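Long-range contact in nuclear RNA export factor 2 (PDB 6MRK), which acts with Panx, Piwi and Nxt1 in cotranscriptional transposon silencing in fly ovaries, this chain being its NTF2-like domain: residues P103-T114 with Y127-E135. Residues are numbered along the deposited sequence; the frame is centred on the assembly and turned at random.
Sequences PRVTHDFHSLQT and YVAGLLRDE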
loop_
_atom_site.group_PDB
_atom_site.type_symbol
_atom_site.label_atom_id
_atom_site.label_comp_id
_atom_site.label_asym_id
_atom_site.label_seq_id
_atom_site.Cartn_x
_atom_site.Cartn_y
_atom_site.Cartn_z
ATOM N N PRO A 103 3.035 -18.158 -3.034
ATOM C CA PRO A 103 3.616 -18.786 -4.212
ATOM C C PRO A 103 4.881 -18.086 -4.704
ATOM O O PRO A 103 5.147 -16.973 -4.349
ATOM C CB PRO A 103 2.518 -18.675 -5.279
ATOM C CG PRO A 103 1.608 -17.575 -4.774
ATOM C CD PRO A 103 1.677 -17.639 -3.262
ATOM N N ARG A 104 5.611 -18.790 -5.548
ATOM C CA ARG A 104 6.744 -18.236 -6.308
ATOM C C ARG A 104 6.198 -17.234 -7.319
ATOM O O ARG A 104 5.107 -17.485 -7.877
ATOM C CB ARG A 104 7.483 -19.358 -7.032
ATOM C CG ARG A 104 8.928 -18.998 -7.302
ATOM C CD ARG A 104 9.651 -20.132 -7.957
ATOM N NE ARG A 104 10.861 -19.597 -8.551
ATOM C CZ ARG A 104 11.857 -20.325 -9.031
ATOM N NH1 ARG A 104 11.795 -21.647 -9.003
ATOM N NH2 ARG A 104 12.917 -19.726 -9.541
ATOM N N VAL A 105 6.936 -16.150 -7.548
ATOM C CA VAL A 105 6.548 -15.112 -8.543
ATOM C C VAL A 105 7.772 -14.782 -9.396
ATOM O O VAL A 105 8.858 -15.261 -9.076
ATOM C CB VAL A 105 5.964 -13.855 -7.862
ATOM C CG1 VAL A 105 4.737 -14.177 -7.021
ATOM C CG2 VAL A 105 7.005 -13.122 -7.026
ATOM N N THR A 106 7.528 -14.057 -10.481
ATOM C CA THR A 106 8.488 -13.284 -11.303
ATOM C C THR A 106 7.799 -11.937 -11.566
ATOM O O THR A 106 6.745 -11.941 -12.208
ATOM C CB THR A 106 8.817 -14.043 -12.598
ATOM O OG1 THR A 106 9.550 -15.220 -12.249
ATOM C CG2 THR A 106 9.635 -13.258 -13.592
ATOM N N HIS A 107 8.332 -10.833 -11.049
ATOM C CA HIS A 107 7.795 -9.478 -11.321
ATOM C C HIS A 107 8.183 -9.058 -12.742
ATOM O O HIS A 107 9.308 -9.355 -13.163
ATOM C CB HIS A 107 8.307 -8.470 -10.285
ATOM C CG HIS A 107 8.049 -8.853 -8.873
ATOM N ND1 HIS A 107 8.794 -9.818 -8.237
ATOM C CD2 HIS A 107 7.172 -8.371 -7.966
ATOM C CE1 HIS A 107 8.374 -9.939 -6.994
ATOM N NE2 HIS A 107 7.376 -9.054 -6.793
ATOM N N ASP A 108 7.301 -8.337 -13.428
ATOM C CA ASP A 108 7.606 -7.684 -14.728
ATOM C C ASP A 108 8.124 -6.271 -14.425
ATOM O O ASP A 108 7.319 -5.352 -14.291
ATOM C CB ASP A 108 6.384 -7.736 -15.651
ATOM C CG ASP A 108 6.525 -6.957 -16.955
ATOM O OD1 ASP A 108 7.588 -6.351 -17.178
ATOM O OD2 ASP A 108 5.552 -6.936 -17.732
ATOM N N PHE A 109 9.435 -6.090 -14.329
ATOM C CA PHE A 109 10.044 -4.832 -13.827
ATOM C C PHE A 109 9.742 -3.664 -14.752
ATOM O O PHE A 109 9.723 -2.534 -14.276
ATOM C CB PHE A 109 11.549 -4.995 -13.634
ATOM C CG PHE A 109 11.851 -5.700 -12.340
ATOM C CD1 PHE A 109 11.898 -7.083 -12.269
ATOM C CD2 PHE A 109 11.971 -4.970 -11.174
ATOM C CE1 PHE A 109 12.114 -7.713 -11.056
ATOM C CE2 PHE A 109 12.190 -5.606 -9.964
ATOM C CZ PHE A 109 12.250 -6.972 -9.905
ATOM N N HIS A 110 9.523 -3.936 -16.032
ATOM C CA HIS A 110 9.125 -2.916 -17.040
ATOM C C HIS A 110 7.750 -2.327 -16.699
ATOM O O HIS A 110 7.439 -1.235 -17.192
ATOM C CB HIS A 110 9.091 -3.530 -18.443
ATOM C CG HIS A 110 10.432 -3.691 -19.076
ATOM N ND1 HIS A 110 10.580 -3.902 -20.441
ATOM C CD2 HIS A 110 11.679 -3.677 -18.552
ATOM C CE1 HIS A 110 11.861 -4.009 -20.728
ATOM N NE2 HIS A 110 12.559 -3.879 -19.584
ATOM N N SER A 111 6.936 -3.038 -15.919
ATOM C CA SER A 111 5.502 -2.709 -15.724
ATOM C C SER A 111 5.334 -1.809 -14.502
ATOM O O SER A 111 4.208 -1.335 -14.281
ATOM C CB SER A 111 4.674 -3.961 -15.609
ATOM O OG SER A 111 4.738 -4.518 -14.304
ATOM N N LEU A 112 6.418 -1.569 -13.765
ATOM C CA LEU A 112 6.329 -1.060 -12.381
ATOM C C LEU A 112 6.137 0.447 -12.386
ATOM O O LEU A 112 6.962 1.132 -12.993
ATOM C CB LEU A 112 7.606 -1.395 -11.614
ATOM C CG LEU A 112 7.854 -2.873 -11.330
ATOM C CD1 LEU A 112 9.102 -3.003 -10.479
ATOM C CD2 LEU A 112 6.655 -3.541 -10.654
ATOM N N GLN A 113 5.143 0.915 -11.635
ATOM C CA GLN A 113 4.914 2.354 -11.384
ATOM C C GLN A 113 5.157 2.627 -9.905
ATOM O O GLN A 113 4.605 1.898 -9.071
ATOM C CB GLN A 113 3.530 2.753 -11.872
ATOM C CG GLN A 113 3.482 2.807 -13.389
ATOM C CD GLN A 113 2.113 3.110 -13.939
ATOM O OE1 GLN A 113 1.869 4.183 -14.491
ATOM N NE2 GLN A 113 1.216 2.147 -13.797
ATOM N N THR A 114 5.968 3.652 -9.647
ATOM C CA THR A 114 6.623 3.991 -8.366
ATOM C C THR A 114 5.936 5.239 -7.817
ATOM O O THR A 114 5.551 6.120 -8.600
ATOM C CB THR A 114 8.128 4.139 -8.632
ATOM O OG1 THR A 114 8.646 2.907 -8.144
ATOM C CG2 THR A 114 8.808 5.342 -7.998
ATOM N N TYR A 127 5.749 3.195 -2.609
ATOM C CA TYR A 127 4.669 2.355 -3.165
ATOM C C TYR A 127 5.113 1.929 -4.552
ATOM O O TYR A 127 5.775 2.707 -5.215
ATOM C CB TYR A 127 3.335 3.103 -3.248
ATOM C CG TYR A 127 2.848 3.732 -1.970
ATOM C CD1 TYR A 127 3.121 3.195 -0.723
ATOM C CD2 TYR A 127 2.074 4.869 -2.005
ATOM C CE1 TYR A 127 2.643 3.764 0.449
ATOM C CE2 TYR A 127 1.567 5.446 -0.848
ATOM C CZ TYR A 127 1.855 4.894 0.387
ATOM O OH TYR A 127 1.395 5.490 1.522
ATOM N N VAL A 128 4.776 0.715 -4.946
ATOM C CA VAL A 128 5.035 0.208 -6.318
ATOM C C VAL A 128 3.731 -0.438 -6.807
ATOM O O VAL A 128 3.052 -1.100 -6.011
ATOM C CB VAL A 128 6.243 -0.747 -6.321
ATOM C CG1 VAL A 128 5.940 -2.051 -5.614
ATOM C CG2 VAL A 128 6.749 -1.027 -7.715
ATOM N N ALA A 129 3.341 -0.174 -8.047
ATOM C CA ALA A 129 2.214 -0.845 -8.729
ATOM C C ALA A 129 2.799 -1.556 -9.947
ATOM O O ALA A 129 3.564 -0.920 -10.714
ATOM C CB ALA A 129 1.164 0.173 -9.114
ATOM N N GLY A 130 2.506 -2.833 -10.117
ATOM C CA GLY A 130 3.092 -3.566 -11.250
ATOM C C GLY A 130 2.316 -4.810 -11.619
ATOM O O GLY A 130 1.129 -4.930 -11.232
ATOM N N LEU A 131 2.986 -5.686 -12.360
ATOM C CA LEU A 131 2.427 -6.960 -12.840
ATOM C C LEU A 131 3.453 -8.033 -12.503
ATOM O O LEU A 131 4.667 -7.790 -12.695
ATOM C CB LEU A 131 2.167 -6.847 -14.344
ATOM C CG LEU A 131 1.772 -8.153 -15.031
ATOM C CD1 LEU A 131 0.521 -7.974 -15.880
ATOM C CD2 LEU A 131 2.918 -8.707 -15.871
ATOM N N LEU A 132 2.982 -9.150 -11.959
ATOM C CA LEU A 132 3.842 -10.324 -11.706
ATOM C C LEU A 132 3.152 -11.576 -12.230
ATOM O O LEU A 132 1.919 -11.566 -12.462
ATOM C CB LEU A 132 4.190 -10.441 -10.219
ATOM C CG LEU A 132 3.040 -10.430 -9.209
ATOM C CD1 LEU A 132 2.321 -11.769 -9.145
ATOM C CD2 LEU A 132 3.571 -10.074 -7.824
ATOM N N ARG A 133 3.964 -12.597 -12.467
ATOM C CA ARG A 133 3.467 -13.927 -12.865
ATOM C C ARG A 133 3.548 -14.813 -11.624
ATOM O O ARG A 133 4.636 -14.911 -11.035
ATOM C CB ARG A 133 4.238 -14.476 -14.064
ATOM C CG ARG A 133 4.018 -15.966 -14.263
ATOM C CD ARG A 133 4.737 -16.549 -15.461
ATOM N NE ARG A 133 6.159 -16.227 -15.496
ATOM C CZ ARG A 133 6.774 -15.519 -16.448
ATOM N NH1 ARG A 133 6.106 -15.049 -17.490
ATOM N NH2 ARG A 133 8.078 -15.307 -16.364
ATOM N N ASP A 134 2.409 -15.366 -11.218
ATOM C CA ASP A 134 2.335 -16.467 -10.224
ATOM C C ASP A 134 2.710 -17.775 -10.936
ATOM O O ASP A 134 2.137 -18.092 -12.008
ATOM C CB ASP A 134 0.969 -16.512 -9.527
ATOM C CG ASP A 134 0.832 -17.587 -8.456
ATOM O OD1 ASP A 134 1.519 -18.624 -8.561
ATOM O OD2 ASP A 134 0.020 -17.392 -7.531
ATOM N N GLU A 135 3.667 -18.497 -10.362
ATOM C CA GLU A 135 4.249 -19.708 -10.982
ATOM C C GLU A 135 3.945 -20.889 -10.087
ATOM O O GLU A 135 3.856 -20.737 -8.870
ATOM C CB GLU A 135 5.750 -19.550 -11.156
ATOM C CG GLU A 135 6.105 -18.196 -11.708
ATOM C CD GLU A 135 7.522 -18.124 -12.217
ATOM O OE1 GLU A 135 8.399 -18.712 -11.560
ATOM O OE2 GLU A 135 7.734 -17.501 -13.274
#
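From CB outward, Glu-135 runs past Arg-104 to Thr-106. CB and CG pass the carbonyl oxygen of Arg-104, which accepts the Glu-135 backbone N. The chain then extends (chi2 -165°) and brings the carboxylate between two arginines and a threonine. Glu-135 OE2 accepts NE of Arg-133 at 3.0 Å, in the guanidinium plane and on the anti lone pair; the bent Arg-133 chain (chi3 52°) turns NE that way. Glu-135 OE1 lies 4.0 Å from Arg-104 NE, a long salt bridge in which no N-H points at the oxygen. Thr-106 OG1 sits close to OE2, and Thr-106 CG2 runs alongside Arg-133 NH2.

Beneath these polar groups the backbones pair antiparallel: Thr-106 and Arg-133 exchange N-H···O bonds, and Gln-113 and Ala-129 do the same beyond a break. There residues 108-112 bulge out of the strand. Asp-108 N still bonds Leu-131 O (2.8 Å), but Leu-131 N goes to Ser-111 OG (2.9 Å), a bent bond of 131°. Ser-111 OG in turn donates to Asp-108 O at 2.7 Å, bridging it to Leu-131 N in place of a direct strand bond; Asp-108 O also accepts Ser-111 N. Leu-112 CD2, 3.6 Å from Gly-130 CA, takes the room a CB there would need and also meets Val-128 CG2.

On the other face, Val-105, His-107 and Leu-132 pack together, and Asp-134 forms a salt bridge with Arg-65. This hairpin belongs to the curved sheet of the NTF2-like fold: strand 152-166 pairs with 127-135 on its far side, while helices 12-27 and 59-70 lie against the face carrying Val-105 and Thr-114.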